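Local atomic coordinates of thioesterase (Pseudomonas aeruginosa, PDB entry 3QY3), a protein that probably hydrolyses fatty acyl-CoA thioesters, as a putative thioesterase of the hotdog fold. Residues 65-70 and 149-154. Numbering follows the deposited sequence. Where two conformers were deposited one is given.
Sequences ETLGID and DSIRAA
Leu67 and Ser150 bring the two backbones to 6.7 Å between their CA atoms, where the turn that follows helix 51-66 meets the first turn of helix 149-155, and no hydrogen bond crosses the gap. Leu67, whose CB points toward the helix, bridges the gap with its branched apolar side chain: its CD1 lies 3.6 Å from CG1 of Ile151, the two side chains crossing at about a right angle. The same methyl passes 4.0 Å from OG of Ser150, a small side chain that probably leaves room for the leucine. Ile69 adds a second apolar contact, its CD1 3.8 Å from CD1 of Ile151. In Ile151 CG1 stands anti to the carbonyl carbon (chi1 -68°), and the branch ending in CD1 comes nearer to 65-70 than the direction of CB alone would suggest; one buried isoleucine thus serves both partners and also touches Trp63. Between Leu67 and Ile69, Gly68 takes a positive phi (65°), which favours glycine, and its N bonds to Glu65 O (2.9 Å) while Ile69 N reaches Phe64 O. This Schellman motif ends the long helix that the sheet of a hotdog fold wraps around, and the short C-terminal helix packs against the turn that follows it.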
ATOM      1  N   GLU A  65       1.901 -19.486 -10.440  1.00 30.63           N
ATOM      2  CA  GLU A  65       0.766 -19.634 -11.372  1.00 33.84           C
ATOM      3  C   GLU A  65       1.168 -20.501 -12.557  1.00 34.35           C
ATOM      4  O   GLU A  65       0.375 -21.381 -12.980  1.00 35.78           O
ATOM      5  CB  GLU A  65       0.204 -18.285 -11.870  1.00 33.80           C
ATOM      6  CG  GLU A  65      -0.892 -18.465 -12.945  1.00 41.30           C
ATOM      7  CD  GLU A  65      -1.291 -17.171 -13.660  1.00 50.55           C
ATOM      8  OE1 GLU A  65      -0.742 -16.087 -13.338  1.00 55.57           O
ATOM      9  OE2 GLU A  65      -2.167 -17.249 -14.565  1.00 57.84           O
ATOM     10  N   THR A  66       2.400 -20.335 -13.068  1.00 34.36           N
ATOM     11  CA  THR A  66       2.799 -21.111 -14.235  1.00 36.20           C
ATOM     12  C   THR A  66       2.809 -22.591 -13.916  1.00 37.79           C
ATOM     13  O   THR A  66       2.661 -23.418 -14.824  1.00 39.10           O
ATOM     14  CB  THR A  66       4.189 -20.761 -14.836  1.00 35.74           C
ATOM     15  OG1 THR A  66       5.220 -21.195 -13.958  1.00 35.11           O
ATOM     16  CG2 THR A  66       4.290 -19.300 -15.167  1.00 35.67           C
ATOM     17  N   LEU A  67       2.997 -22.906 -12.636  1.00 37.35           N
ATOM     18  CA  LEU A  67       3.010 -24.258 -12.105  1.00 39.21           C
ATOM     19  C   LEU A  67       1.697 -24.749 -11.518  1.00 40.68           C
ATOM     20  O   LEU A  67       1.668 -25.845 -10.927  1.00 41.99           O
ATOM     21  CB  LEU A  67       4.086 -24.389 -11.045  1.00 38.12           C
ATOM     22  CG  LEU A  67       5.509 -24.096 -11.497  1.00 38.20           C
ATOM     23  CD1 LEU A  67       6.439 -24.278 -10.333  1.00 39.91           C
ATOM     24  CD2 LEU A  67       5.890 -25.014 -12.665  1.00 37.44           C
ATOM     25  N   GLY A  68       0.625 -23.979 -11.699  1.00 41.76           N
ATOM     26  CA  GLY A  68      -0.691 -24.353 -11.171  1.00 43.45           C
ATOM     27  C   GLY A  68      -0.778 -24.405  -9.658  1.00 44.22           C
ATOM     28  O   GLY A  68      -1.660 -25.087  -9.123  1.00 44.60           O
ATOM     29  N   ILE A  69       0.147 -23.712  -8.976  1.00 42.89           N
ATOM     30  CA  ILE A  69       0.065 -23.414  -7.537  1.00 44.40           C
ATOM     31  C   ILE A  69      -0.712 -22.085  -7.440  1.00 45.12           C
ATOM     32  O   ILE A  69      -0.193 -21.029  -7.802  1.00 44.58           O
ATOM     33  CB  ILE A  69       1.515 -23.240  -6.926  1.00 43.24           C
ATOM     34  CG1 ILE A  69       2.226 -24.584  -6.860  1.00 45.74           C
ATOM     35  CG2 ILE A  69       1.460 -22.620  -5.552  1.00 41.24           C
ATOM     36  CD1 ILE A  69       3.723 -24.469  -6.933  1.00 44.50           C
ATOM     37  N   ASP A  70      -1.980 -22.127  -7.053  1.00 48.73           N
ATOM     38  CA  ASP A  70      -2.799 -20.925  -7.272  1.00 50.80           C
ATOM     39  C   ASP A  70      -3.008 -20.026  -6.038  1.00 51.10           C
ATOM     40  O   ASP A  70      -3.483 -18.873  -6.189  1.00 51.60           O
ATOM     41  CB  ASP A  70      -4.116 -21.263  -7.989  1.00 52.58           C
ATOM     42  CG  ASP A  70      -3.913 -21.607  -9.475  1.00 55.16           C
ATOM     43  OD1 ASP A  70      -2.998 -21.021 -10.155  1.00 51.34           O
ATOM     44  OD2 ASP A  70      -4.696 -22.464  -9.961  1.00 59.75           O
ATOM     45  N   ASP A 149       5.881 -31.879  -6.979  1.00 39.87           N
ATOM     46  CA  ASP A 149       6.675 -32.540  -7.992  0.60 41.36           C
ATOM     47  C   ASP A 149       7.168 -31.580  -9.059  1.00 38.78           C
ATOM     48  O   ASP A 149       8.265 -31.715  -9.567  1.00 37.53           O
ATOM     49  CB  ASP A 149       5.828 -33.626  -8.658  0.60 45.06           C
ATOM     50  CG  ASP A 149       5.465 -34.741  -7.698  0.60 50.57           C
ATOM     51  OD1 ASP A 149       6.250 -34.912  -6.709  0.60 48.09           O
ATOM     52  OD2 ASP A 149       4.420 -35.458  -7.959  0.60 54.83           O
ATOM     53  N   SER A 150       6.316 -30.632  -9.412  1.00 39.62           N
ATOM     54  CA  SER A 150       6.622 -29.676 -10.479  1.00 40.58           C
ATOM     55  C   SER A 150       7.925 -28.891 -10.203  1.00 38.68           C
ATOM     56  O   SER A 150       8.767 -28.711 -11.101  1.00 39.28           O
ATOM     57  CB  SER A 150       5.437 -28.713 -10.655  1.00 43.54           C
ATOM     58  OG  SER A 150       5.187 -28.002  -9.460  1.00 40.35           O
ATOM     59  N   ILE A 151       8.106 -28.496  -8.958  1.00 38.09           N
ATOM     60  CA  ILE A 151       9.298 -27.746  -8.563  1.00 37.84           C
ATOM     61  C   ILE A 151      10.516 -28.638  -8.478  1.00 38.32           C
ATOM     62  O   ILE A 151      11.566 -28.291  -9.019  1.00 39.32           O
ATOM     63  CB  ILE A 151       9.052 -26.971  -7.253  1.00 38.23           C
ATOM     64  CG1 ILE A 151       8.041 -25.866  -7.551  1.00 39.68           C
ATOM     65  CG2 ILE A 151      10.362 -26.389  -6.685  1.00 36.89           C
ATOM     66  CD1 ILE A 151       7.392 -25.326  -6.370  1.00 39.79           C
ATOM     67  N   ARG A 152      10.355 -29.828  -7.895  1.00 39.37           N
ATOM     68  CA  ARG A 152      11.430 -30.791  -7.919  1.00 42.23           C
ATOM     69  C   ARG A 152      11.817 -31.068  -9.375  1.00 43.46           C
ATOM     70  O   ARG A 152      12.999 -31.010  -9.698  1.00 45.26           O
ATOM     71  CB  ARG A 152      11.026 -32.062  -7.168  1.00 45.17           C
ATOM     72  CG  ARG A 152      10.844 -31.822  -5.654  1.00 48.23           C
ATOM     73  CD  ARG A 152      10.373 -33.070  -4.915  1.00 54.44           C
ATOM     74  NE  ARG A 152      10.670 -33.011  -3.476  1.00 59.43           N
ATOM     75  CZ  ARG A 152      10.014 -33.687  -2.522  1.00 62.64           C
ATOM     76  NH1 ARG A 152       8.983 -34.487  -2.826  1.00 63.62           N
ATOM     77  NH2 ARG A 152      10.390 -33.558  -1.246  1.00 63.13           N
ATOM     78  N   ALA A 153      10.831 -31.306 -10.248  1.00 42.90           N
ATOM     79  CA  ALA A 153      11.095 -31.530 -11.680  1.00 45.53           C
ATOM     80  C   ALA A 153      11.819 -30.358 -12.361  1.00 46.95           C
ATOM     81  O   ALA A 153      12.736 -30.554 -13.190  1.00 49.11           O
ATOM     82  CB  ALA A 153       9.806 -31.823 -12.407  1.00 46.00           C
ATOM     83  N   ALA A 154      11.396 -29.150 -12.028  1.00 48.16           N
ATOM     84  CA  ALA A 154      11.947 -27.946 -12.654  1.00 51.25           C
ATOM     85  C   ALA A 154      13.423 -27.826 -12.263  1.00 53.97           C
ATOM     86  O   ALA A 154      14.315 -27.750 -13.125  1.00 57.09           O
ATOM     87  CB  ALA A 154      11.170 -26.753 -12.209  1.00 51.24           C
TER